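Local coordinates for VMB-1 (PDB 6JV4), which is a subclass B1 metallo-beta-lactamase that probably uses its bound zinc ions to hydrolyse beta-lactam antibiotics to substituted beta-amino acids, at residues 41-46 with 50-55; 66-69 with 74-77; 179-184 with 222-227; 78-83 with 89-94. All coordinates share one frame; numbering follows the deposited sequence.

Contact 1: 41-46 with 50-55; sequences LVVING and HMIDTP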
loop_
_atom_site.group_PDB
_atom_site.type_symbol
_atom_site.label_atom_id
_atom_site.label_comp_id
_atom_site.label_asym_id
_atom_site.label_seq_id
_atom_site.Cartn_x
_atom_site.Cartn_y
_atom_site.Cartn_z
ATOM N N LEU A 41 2.950 -0.992 5.639
ATOM C CA LEU A 41 3.162 -2.029 6.658
ATOM C C LEU A 41 4.627 -2.458 6.693
ATOM O O LEU A 41 5.333 -2.387 5.688
ATOM C CB LEU A 41 2.245 -3.230 6.463
ATOM C CG LEU A 41 0.732 -2.950 6.431
ATOM C CD1 LEU A 41 0.006 -4.252 6.207
ATOM C CD2 LEU A 41 0.243 -2.318 7.727
ATOM N N VAL A 42 4.988 -3.014 7.832
ATOM C CA VAL A 42 6.198 -3.858 7.971
ATOM C C VAL A 42 5.719 -5.221 8.435
ATOM O O VAL A 42 4.958 -5.270 9.426
ATOM C CB VAL A 42 7.221 -3.280 8.947
ATOM C CG1 VAL A 42 8.352 -4.244 9.140
ATOM C CG2 VAL A 42 7.748 -1.923 8.509
ATOM N N VAL A 43 6.057 -6.238 7.671
ATOM C CA VAL A 43 5.667 -7.635 7.978
ATOM C C VAL A 43 6.933 -8.380 8.367
ATOM O O VAL A 43 7.927 -8.388 7.590
ATOM C CB VAL A 43 4.890 -8.291 6.833
ATOM C CG1 VAL A 43 4.486 -9.727 7.177
ATOM C CG2 VAL A 43 3.669 -7.473 6.489
ATOM N N ILE A 44 6.852 -9.040 9.521
ATOM C CA ILE A 44 8.011 -9.774 10.109
ATOM C C ILE A 44 7.725 -11.263 9.946
ATOM O O ILE A 44 6.621 -11.705 10.344
ATOM C CB ILE A 44 8.217 -9.391 11.578
ATOM C CG1 ILE A 44 8.496 -7.900 11.738
ATOM C CG2 ILE A 44 9.329 -10.238 12.224
ATOM C CD1 ILE A 44 8.318 -7.417 13.131
ATOM N N ASN A 45 8.709 -11.975 9.396
ATOM C CA ASN A 45 8.700 -13.428 9.135
ATOM C C ASN A 45 10.028 -13.997 9.667
ATOM O O ASN A 45 11.044 -13.914 8.966
ATOM C CB ASN A 45 8.476 -13.724 7.650
ATOM C CG ASN A 45 8.334 -15.194 7.337
ATOM O OD1 ASN A 45 7.705 -15.892 8.106
ATOM N ND2 ASN A 45 8.877 -15.666 6.225
ATOM N N GLY A 46 9.990 -14.520 10.898
ATOM C CA GLY A 46 11.179 -14.979 11.643
ATOM C C GLY A 46 12.097 -13.812 11.877
ATOM O O GLY A 46 11.666 -12.885 12.605
ATOM N N HIS A 50 9.816 -7.160 5.909
ATOM C CA HIS A 50 9.380 -6.807 4.552
ATOM C C HIS A 50 8.540 -5.550 4.627
ATOM O O HIS A 50 7.760 -5.425 5.580
ATOM C CB HIS A 50 8.588 -7.958 3.970
ATOM C CG HIS A 50 9.322 -9.254 3.962
ATOM N ND1 HIS A 50 10.019 -9.674 2.856
ATOM C CD2 HIS A 50 9.425 -10.236 4.884
ATOM C CE1 HIS A 50 10.523 -10.883 3.105
ATOM N NE2 HIS A 50 10.165 -11.244 4.322
ATOM N N MET A 51 8.729 -4.638 3.696
ATOM C CA MET A 51 7.887 -3.416 3.622
ATOM C C MET A 51 6.762 -3.612 2.622
ATOM O O MET A 51 7.006 -4.150 1.508
ATOM C CB MET A 51 8.698 -2.190 3.195
ATOM C CG MET A 51 9.695 -1.790 4.167
ATOM S SD MET A 51 10.439 -0.224 3.533
ATOM C CE MET A 51 11.942 -0.301 4.495
ATOM N N ILE A 52 5.588 -3.088 2.953
ATOM C CA ILE A 52 4.466 -2.887 2.024
ATOM C C ILE A 52 4.303 -1.368 1.910
ATOM O O ILE A 52 3.894 -0.774 2.907
ATOM C CB ILE A 52 3.199 -3.617 2.505
ATOM C CG1 ILE A 52 3.444 -5.135 2.602
ATOM C CG2 ILE A 52 2.043 -3.275 1.584
ATOM C CD1 ILE A 52 2.283 -5.854 3.216
ATOM N N ASP A 53 4.731 -0.822 0.777
ATOM C CA ASP A 53 4.898 0.624 0.512
ATOM C C ASP A 53 6.110 1.140 1.310
ATOM O O ASP A 53 6.431 0.629 2.388
ATOM C CB ASP A 53 3.626 1.433 0.730
ATOM C CG ASP A 53 2.527 1.204 -0.308
ATOM O OD1 ASP A 53 2.736 0.382 -1.282
ATOM O OD2 ASP A 53 1.516 1.971 -0.229
ATOM N N THR A 54 6.744 2.161 0.755
ATOM C CA THR A 54 7.748 2.956 1.485
ATOM C C THR A 54 7.040 4.107 2.193
ATOM O O THR A 54 6.024 4.645 1.710
ATOM C CB THR A 54 8.874 3.399 0.537
ATOM O OG1 THR A 54 8.344 4.155 -0.557
ATOM C CG2 THR A 54 9.674 2.246 -0.016
ATOM N N PRO A 55 7.602 4.552 3.331
ATOM C CA PRO A 55 7.225 5.827 3.915
ATOM C C PRO A 55 7.350 6.964 2.885
ATOM O O PRO A 55 8.109 6.856 1.924
ATOM C CB PRO A 55 8.249 6.007 5.041
ATOM C CG PRO A 55 8.522 4.589 5.450
ATOM C CD PRO A 55 8.645 3.857 4.130
HETATM O O HOH W 1 10.658 -13.826 4.759
#
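Leu41 faces Ile52 as a hydrogen-bonded antiparallel pair: Leu41 N reaches Ile52 O at 2.9 Å, and Ile52 N returns to Leu41 O at 2.8 Å, almost straight at the hydrogen (175°). Their side chains lie side by side on one face of the sheet. Ile52 holds CG1 beside its backbone N (chi1 -61°) and runs on extended, which delivers CD1 to Leu41 CD1, at 4.1 Å, and Val43 CG2, at 3.9 Å. Phe160 of strand 158-162 packs on Leu41 and Ile52, so branched aliphatic side chains suit this buried face. Val42 pairs with Met51 without hydrogen bonds, and both turn to the other face, where helix 58-70 meets them through Leu64 and Ile65. Val43 returns to the face of Leu41 and pairs with His50. Val43 N bonds His50 O at 2.8 Å, while the reverse bond is weak and bent (130°). The imidazole presents its edge to Val43 O, which lies 3.6 Å from CD2 of His50. At Asn45, ND2 donates to a water at 3.0 Å, and that water sits 2.7 Å from His50 NE2, in the ring plane. With ND1 bonded to Ser77 OG, both ring nitrogens have partners, which should help hold the ring's rotation. Strands 36-45 and 48-52 form a beta hairpin of the alpha-beta/beta-alpha sandwich that defines metallo-beta-lactamases, with one face toward a helix and the other toward the second sheet.

Contact 2: 66-69 with 74-77; sequences EWIE and TIKS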
loop_
_atom_site.group_PDB
_atom_site.type_symbol
_atom_site.label_atom_id
_atom_site.label_comp_id
_atom_site.label_asym_id
_atom_site.label_seq_id
_atom_site.Cartn_x
_atom_site.Cartn_y
_atom_site.Cartn_z
ATOM N N GLU A 66 16.487 1.754 9.878
ATOM C CA GLU A 66 17.262 1.771 11.161
ATOM C C GLU A 66 16.465 1.029 12.233
ATOM O O GLU A 66 17.054 0.218 12.988
ATOM C CB GLU A 66 17.584 3.204 11.616
ATOM C CG GLU A 66 18.641 3.884 10.776
ATOM C CD GLU A 66 18.657 5.413 10.795
ATOM O OE1 GLU A 66 19.275 6.009 9.855
ATOM O OE2 GLU A 66 18.054 6.024 11.738
ATOM N N TRP A 67 15.169 1.298 12.356
ATOM C CA TRP A 67 14.315 0.673 13.395
ATOM C C TRP A 67 14.252 -0.828 13.187
ATOM O O TRP A 67 14.399 -1.566 14.191
ATOM C CB TRP A 67 12.915 1.264 13.385
ATOM C CG TRP A 67 11.969 0.629 14.347
ATOM C CD1 TRP A 67 11.771 0.965 15.653
ATOM C CD2 TRP A 67 11.001 -0.390 14.042
ATOM N NE1 TRP A 67 10.753 0.214 16.186
ATOM C CE2 TRP A 67 10.276 -0.638 15.227
ATOM C CE3 TRP A 67 10.715 -1.144 12.905
ATOM C CZ2 TRP A 67 9.254 -1.585 15.295
ATOM C CZ3 TRP A 67 9.715 -2.094 12.976
ATOM C CH2 TRP A 67 9.008 -2.319 14.157
ATOM N N ILE A 68 14.054 -1.265 11.941
ATOM C CA ILE A 68 14.002 -2.722 11.616
ATOM C C ILE A 68 15.319 -3.377 12.047
ATOM O O ILE A 68 15.272 -4.401 12.746
ATOM C CB ILE A 68 13.688 -2.949 10.128
ATOM C CG1 ILE A 68 12.251 -2.509 9.819
ATOM C CG2 ILE A 68 13.915 -4.408 9.742
ATOM C CD1 ILE A 68 11.944 -2.519 8.349
ATOM N N GLU A 69 16.445 -2.826 11.606
ATOM C CA GLU A 69 17.770 -3.427 11.877
ATOM C C GLU A 69 18.053 -3.395 13.388
ATOM O O GLU A 69 18.628 -4.392 13.870
ATOM C CB GLU A 69 18.811 -2.737 11.004
ATOM C CG GLU A 69 18.608 -3.044 9.530
ATOM C CD GLU A 69 19.656 -2.519 8.557
ATOM O OE1 GLU A 69 20.430 -1.635 8.937
ATOM O OE2 GLU A 69 19.659 -2.970 7.392
ATOM N N THR A 74 16.594 -8.447 9.441
ATOM C CA THR A 74 17.121 -8.158 8.090
ATOM C C THR A 74 15.956 -7.669 7.208
ATOM O O THR A 74 14.965 -8.414 7.055
ATOM C CB THR A 74 17.741 -9.391 7.442
ATOM O OG1 THR A 74 18.797 -9.743 8.330
ATOM C CG2 THR A 74 18.343 -9.137 6.082
ATOM N N ILE A 75 16.107 -6.502 6.602
ATOM C CA ILE A 75 15.097 -6.016 5.627
ATOM C C ILE A 75 15.363 -6.730 4.298
ATOM O O ILE A 75 16.361 -6.415 3.619
ATOM C CB ILE A 75 15.100 -4.474 5.589
ATOM C CG1 ILE A 75 14.227 -3.971 4.434
ATOM C CG2 ILE A 75 16.518 -3.890 5.519
ATOM C CD1 ILE A 75 12.772 -4.232 4.618
ATOM N N LYS A 76 14.497 -7.673 3.947
ATOM C CA LYS A 76 14.647 -8.624 2.819
ATOM C C LYS A 76 14.052 -8.057 1.535
ATOM O O LYS A 76 14.639 -8.234 0.441
ATOM C CB LYS A 76 13.963 -9.968 3.100
ATOM C CG LYS A 76 14.858 -10.967 3.812
ATOM C CD LYS A 76 16.066 -11.375 2.977
ATOM C CE LYS A 76 17.018 -12.279 3.727
ATOM N NZ LYS A 76 18.150 -12.690 2.863
ATOM N N SER A 77 12.866 -7.476 1.613
ATOM C CA SER A 77 12.233 -7.033 0.356
ATOM C C SER A 77 11.140 -6.032 0.677
ATOM O O SER A 77 10.760 -5.921 1.817
ATOM C CB SER A 77 11.697 -8.196 -0.429
ATOM O OG SER A 77 10.542 -8.755 0.210
HETATM O O HOH W 2 18.765 -5.501 6.761
#
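Ile75 loses most surface here, and it does so by offering two different branches to two helix residues, Ile68 and Glu69. Its CG1 stands opposite the backbone N (chi1 171°), and a bend at the next bond (chi2 68°) carries CD1 to within 4.2 Å of Ile68 CD1. Its other branch, CG2, approaches the carboxylate of Glu69, 3.8 Å from OE2, a plain van der Waals touch. A branched side chain suits this place because its two arms can serve separate neighbours.

Ile68, the second large contributor, crosses Ile75 at about a right angle, and the two meet through their CD1 methyls. The CA atoms of Ile68 and Ile75 are 6.9 Å apart. Ile68 also rests on Ala49, and Ile75 on Met51, both of strand 48-52. This is the closing half of a beta-alpha-beta crossover: strand 48-52 leads through helix 58-70 into strand 74-79, which runs parallel beside it, and the apolar residues fill the layer between helix and sheet.

Glu69 lies at the exposed margin of that layer. Its extended chain carries the carboxylate to the start of the strand, where a water donates to Glu69 OE2 at 2.8 Å and accepts from Ile75 N, also at 2.8 Å. The amide of Ile75 is thus satisfied through the water, while Thr74 and Lys76, the residues before and after it, make backbone hydrogen bonds to Ala49 of strand 48-52.

Contact 3: 179-184 with 222-227; sequences ANISEW and LSAAAS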
loop_
_atom_site.group_PDB
_atom_site.type_symbol
_atom_site.label_atom_id
_atom_site.label_comp_id
_atom_site.label_asym_id
_atom_site.label_seq_id
_atom_site.Cartn_x
_atom_site.Cartn_y
_atom_site.Cartn_z
ATOM N N ALA A 179 -7.049 7.966 -11.981
ATOM C CA ALA A 179 -8.061 6.956 -11.577
ATOM C C ALA A 179 -8.933 6.481 -12.753
ATOM O O ALA A 179 -9.022 7.156 -13.825
ATOM C CB ALA A 179 -8.907 7.541 -10.483
ATOM N N ASN A 180 -9.535 5.312 -12.589
ATOM C CA ASN A 180 -10.547 4.722 -13.476
ATOM C C ASN A 180 -11.816 4.633 -12.636
ATOM O O ASN A 180 -12.034 3.567 -11.986
ATOM C CB ASN A 180 -10.119 3.389 -14.038
ATOM C CG ASN A 180 -11.029 2.947 -15.144
ATOM O OD1 ASN A 180 -12.232 3.223 -15.102
ATOM N ND2 ASN A 180 -10.457 2.201 -16.080
ATOM N N ILE A 181 -12.560 5.733 -12.582
ATOM C CA ILE A 181 -13.745 5.797 -11.685
ATOM C C ILE A 181 -14.781 4.746 -12.112
ATOM O O ILE A 181 -15.429 4.165 -11.188
ATOM C CB ILE A 181 -14.296 7.226 -11.575
ATOM C CG1 ILE A 181 -13.294 8.088 -10.807
ATOM C CG2 ILE A 181 -15.649 7.233 -10.893
ATOM C CD1 ILE A 181 -13.552 9.588 -10.891
ATOM N N SER A 182 -14.978 4.537 -13.435
ATOM C CA SER A 182 -15.953 3.554 -13.969
ATOM C C SER A 182 -15.614 2.148 -13.520
ATOM O O SER A 182 -16.537 1.413 -13.231
ATOM C CB SER A 182 -16.029 3.598 -15.491
ATOM O OG SER A 182 -16.654 4.828 -15.801
ATOM N N GLU A 183 -14.336 1.787 -13.480
ATOM C CA GLU A 183 -13.913 0.400 -13.180
ATOM C C GLU A 183 -13.874 0.201 -11.665
ATOM O O GLU A 183 -14.059 -0.958 -11.220
ATOM C CB GLU A 183 -12.564 0.063 -13.819
ATOM C CG GLU A 183 -12.253 -1.418 -13.840
ATOM C CD GLU A 183 -13.192 -2.297 -14.680
ATOM O OE1 GLU A 183 -13.999 -1.738 -15.479
ATOM O OE2 GLU A 183 -13.235 -3.512 -14.406
ATOM N N TRP A 184 -13.627 1.249 -10.883
ATOM C CA TRP A 184 -13.300 1.085 -9.451
ATOM C C TRP A 184 -14.336 0.232 -8.709
ATOM O O TRP A 184 -13.988 -0.631 -7.919
ATOM C CB TRP A 184 -13.128 2.446 -8.806
ATOM C CG TRP A 184 -12.285 2.520 -7.565
ATOM C CD1 TRP A 184 -12.043 1.554 -6.606
ATOM C CD2 TRP A 184 -11.631 3.700 -7.100
ATOM N NE1 TRP A 184 -11.289 2.061 -5.589
ATOM C CE2 TRP A 184 -11.011 3.375 -5.869
ATOM C CE3 TRP A 184 -11.487 4.999 -7.619
ATOM C CZ2 TRP A 184 -10.292 4.295 -5.125
ATOM C CZ3 TRP A 184 -10.688 5.868 -6.927
ATOM C CH2 TRP A 184 -10.136 5.543 -5.699
ATOM N N LEU A 222 -19.136 4.860 -7.027
ATOM C CA LEU A 222 -20.417 4.874 -7.750
ATOM C C LEU A 222 -21.002 6.293 -7.723
ATOM O O LEU A 222 -21.531 6.734 -8.797
ATOM C CB LEU A 222 -21.337 3.838 -7.133
ATOM C CG LEU A 222 -20.987 2.394 -7.428
ATOM C CD1 LEU A 222 -21.762 1.490 -6.484
ATOM C CD2 LEU A 222 -21.183 1.964 -8.902
ATOM N N SER A 223 -20.892 7.020 -6.611
ATOM C CA SER A 223 -21.428 8.399 -6.520
ATOM C C SER A 223 -20.651 9.336 -7.437
ATOM O O SER A 223 -21.277 10.222 -8.051
ATOM C CB SER A 223 -21.445 8.883 -5.121
ATOM O OG SER A 223 -22.323 8.026 -4.418
ATOM N N ALA A 224 -19.341 9.134 -7.565
ATOM C CA ALA A 224 -18.469 9.968 -8.437
ATOM C C ALA A 224 -18.866 9.777 -9.902
ATOM O O ALA A 224 -18.864 10.790 -10.644
ATOM C CB ALA A 224 -17.016 9.616 -8.253
ATOM N N ALA A 225 -19.182 8.551 -10.331
ATOM C CA ALA A 225 -19.696 8.283 -11.698
ATOM C C ALA A 225 -21.051 9.007 -11.862
ATOM O O ALA A 225 -21.203 9.716 -12.861
ATOM C CB ALA A 225 -19.793 6.804 -11.956
ATOM N N ALA A 226 -21.978 8.892 -10.901
ATOM C CA ALA A 226 -23.288 9.599 -10.893
ATOM C C ALA A 226 -23.115 11.114 -11.170
ATOM O O ALA A 226 -24.075 11.691 -11.681
ATOM C CB ALA A 226 -24.045 9.342 -9.603
ATOM N N SER A 227 -21.951 11.683 -10.840
ATOM C CA SER A 227 -21.687 13.129 -11.065
ATOM C C SER A 227 -20.904 13.318 -12.370
ATOM O O SER A 227 -21.480 13.002 -13.430
ATOM C CB SER A 227 -20.956 13.733 -9.894
ATOM O OG SER A 227 -21.568 13.358 -8.668
#
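The bond from Glu183 N to Asn180 OD1, 3.0 Å long, steadies the turn that offers Ile181 to Ala224 and Ala225. It is an Asx motif: the side-chain oxygen of Asn180 takes the amide three residues on, and the N-H approaches from above the carbonyl plane, 52° out of it, rather than along a lone pair. Asparagine suits the position because its short amide can fold back over the turn. Residues 181-183 have helical backbone angles and run into helix 184-194.

Across the contact the interaction is apolar and small. Ile181 sets CG2 opposite its backbone N, and this one methyl does the touching: it stands 3.8 Å from Ala224 CB and 4.3 Å from Ala225 CB, and also 3.8 Å from the backbone N of Ala225. The methyl side chains of the two alanines let the branch come close to the helix backbone.

At the protein surface, the contact joins the loop before helix 184-194 to the last turn of helix 212-226; alongside it Trp184 packs on Thr217 and Ala221 of that helix, and Leu173 touches both Trp184 and Ala224.

Contact 4: 78-83 with 89-94; sequences AVVTHF and GDIPLL. With ZN (zinc ion), chain E.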
loop_
_atom_site.group_PDB
_atom_site.type_symbol
_atom_site.label_atom_id
_atom_site.label_comp_id
_atom_site.label_asym_id
_atom_site.label_seq_id
_atom_site.Cartn_x
_atom_site.Cartn_y
_atom_site.Cartn_z
ATOM N N ALA A 78 10.692 -5.327 -0.354
ATOM C CA ALA A 78 9.541 -4.418 -0.269
ATOM C C ALA A 78 8.673 -4.673 -1.487
ATOM O O ALA A 78 9.209 -4.958 -2.592
ATOM C CB ALA A 78 9.993 -2.996 -0.221
ATOM N N VAL A 79 7.367 -4.491 -1.326
ATOM C CA VAL A 79 6.421 -4.459 -2.457
ATOM C C VAL A 79 5.767 -3.079 -2.461
ATOM O O VAL A 79 5.488 -2.519 -1.369
ATOM C CB VAL A 79 5.361 -5.573 -2.396
ATOM C CG1 VAL A 79 4.482 -5.484 -1.154
ATOM C CG2 VAL A 79 4.508 -5.604 -3.656
ATOM N N VAL A 80 5.607 -2.496 -3.634
ATOM C CA VAL A 80 4.959 -1.164 -3.768
ATOM C C VAL A 80 3.599 -1.370 -4.417
ATOM O O VAL A 80 3.495 -2.200 -5.350
ATOM C CB VAL A 80 5.835 -0.153 -4.538
ATOM C CG1 VAL A 80 7.194 -0.013 -3.874
ATOM C CG2 VAL A 80 5.977 -0.479 -5.993
ATOM N N THR A 81 2.575 -0.719 -3.894
ATOM C CA THR A 81 1.185 -1.074 -4.246
ATOM C C THR A 81 0.653 -0.196 -5.364
ATOM O O THR A 81 -0.444 -0.548 -5.866
ATOM C CB THR A 81 0.300 -1.163 -3.009
ATOM O OG1 THR A 81 0.249 0.089 -2.333
ATOM C CG2 THR A 81 0.786 -2.289 -2.114
ATOM N N HIS A 82 1.313 0.914 -5.691
ATOM C CA HIS A 82 1.020 1.627 -6.953
ATOM C C HIS A 82 2.147 2.593 -7.276
ATOM O O HIS A 82 3.082 2.658 -6.498
ATOM C CB HIS A 82 -0.342 2.292 -6.995
ATOM C CG HIS A 82 -0.541 3.506 -6.177
ATOM N ND1 HIS A 82 -0.626 3.451 -4.818
ATOM C CD2 HIS A 82 -0.772 4.796 -6.532
ATOM C CE1 HIS A 82 -0.908 4.664 -4.348
ATOM N NE2 HIS A 82 -0.946 5.517 -5.386
ATOM N N PHE A 83 2.107 3.177 -8.470
ATOM C CA PHE A 83 3.293 3.894 -9.003
ATOM C C PHE A 83 3.463 5.275 -8.368
ATOM O O PHE A 83 4.551 5.860 -8.576
ATOM C CB PHE A 83 3.233 3.996 -10.529
ATOM C CG PHE A 83 2.321 5.051 -11.077
ATOM C CD1 PHE A 83 0.961 4.838 -11.137
ATOM C CD2 PHE A 83 2.832 6.262 -11.557
ATOM C CE1 PHE A 83 0.108 5.789 -11.685
ATOM C CE2 PHE A 83 1.969 7.205 -12.087
ATOM C CZ PHE A 83 0.633 6.952 -12.201
ATOM N N GLY A 89 7.868 5.753 -3.518
ATOM C CA GLY A 89 8.828 6.871 -3.551
ATOM C C GLY A 89 10.267 6.463 -3.303
ATOM O O GLY A 89 11.171 7.093 -3.883
ATOM N N ASP A 90 10.524 5.426 -2.526
ATOM C CA ASP A 90 11.929 5.085 -2.177
ATOM C C ASP A 90 12.414 3.811 -2.863
ATOM O O ASP A 90 13.412 3.232 -2.393
ATOM C CB ASP A 90 12.129 5.169 -0.666
ATOM C CG ASP A 90 12.380 6.594 -0.224
ATOM O OD1 ASP A 90 13.266 7.265 -0.843
ATOM O OD2 ASP A 90 11.732 7.020 0.740
ATOM N N ILE A 91 11.885 3.450 -4.033
ATOM C CA ILE A 91 12.495 2.352 -4.829
ATOM C C ILE A 91 13.994 2.609 -5.049
ATOM O O ILE A 91 14.793 1.667 -4.907
ATOM C CB ILE A 91 11.696 2.144 -6.115
ATOM C CG1 ILE A 91 10.374 1.416 -5.822
ATOM C CG2 ILE A 91 12.500 1.406 -7.142
ATOM C CD1 ILE A 91 9.562 1.221 -7.061
ATOM N N PRO A 92 14.446 3.828 -5.459
ATOM C CA PRO A 92 15.858 4.033 -5.737
ATOM C C PRO A 92 16.715 3.727 -4.512
ATOM O O PRO A 92 17.723 3.018 -4.659
ATOM C CB PRO A 92 15.927 5.502 -6.180
ATOM C CG PRO A 92 14.545 5.760 -6.761
ATOM C CD PRO A 92 13.630 4.994 -5.831
ATOM N N LEU A 93 16.334 4.240 -3.343
ATOM C CA LEU A 93 17.072 3.982 -2.089
ATOM C C LEU A 93 17.127 2.480 -1.847
ATOM O O LEU A 93 18.214 1.979 -1.506
ATOM C CB LEU A 93 16.414 4.698 -0.910
ATOM C CG LEU A 93 17.033 4.376 0.440
ATOM C CD1 LEU A 93 18.498 4.866 0.495
ATOM C CD2 LEU A 93 16.220 4.956 1.562
ATOM N N LEU A 94 15.987 1.773 -1.941
ATOM C CA LEU A 94 16.015 0.328 -1.608
ATOM C C LEU A 94 16.884 -0.409 -2.625
ATOM O O LEU A 94 17.673 -1.312 -2.212
ATOM C CB LEU A 94 14.589 -0.226 -1.582
ATOM C CG LEU A 94 13.662 0.365 -0.529
ATOM C CD1 LEU A 94 12.269 -0.248 -0.616
ATOM C CD2 LEU A 94 14.178 0.209 0.871
HETATM ZN ZN ZN E . -1.926 7.398 -5.522
#
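Apolar packing joins the two segments at two points, Val80 with Ile91 and Ala78 with Leu94. Val80 and Ile91 cross at about a right angle: Val80 CG1 lies 4.0 Å from Ile91 CG1, and Val80 CG2 lies 4.1 Å from Ile91 CD1, so both valine methyls are used. Ile91 keeps CG1 beside its backbone N (chi1 -75°) and runs on extended, which carries CD1 to Val80. Leu94 reaches in with CD1, 3.6 Å from Ala78 CB; the single methyl of alanine leaves room for the larger leucine between helix and strand.

Polar side-chain bonds lead outside the pair. Asp90 occupies the N-cap position, yet its carboxylate makes no capping bond; its two oxygens instead bond Thr58 and Thr61. Thr81 OG1 bonds Asp53 OD1.

Metal coordination comes from the loop after strand 74-79. His82 NE2 binds the zinc ion at 2.1 Å, and its ring points almost squarely at the metal. His84 and His144 bind the same ion; His82, His84 and Asp86 form the family's HxHxD motif.

Helix 91-96 thus packs against strand 74-79 and leads on to its parallel neighbour, strand 100-104, while Leu111 of helix 105-113 touches Ile91.

How the contacts relate
Contacts 1, 2 and 4 are mainly buried and built round one sheet, in which strands 48-52 and 74-79 are neighbours; contact 3 lies at the surface, across the chain's centre from contacts 1 and 2. Contact 1 is strand to strand, ruled by backbone hydrogen bonds, whereas contacts 2 and 4 join helices to the two ends of strand 74-79 by aliphatic packing. Contact 1 touches both through backbone bonds: Met51 N meets Ser77 O at 3.0 Å, and Asp53 N meets Val79 O at 2.8 Å. Contact 4 alone includes a zinc ligand. Contact 3, slighter, relies on one isoleucine methyl; it does not touch contact 4, whose nearest atoms are about 7 Å away.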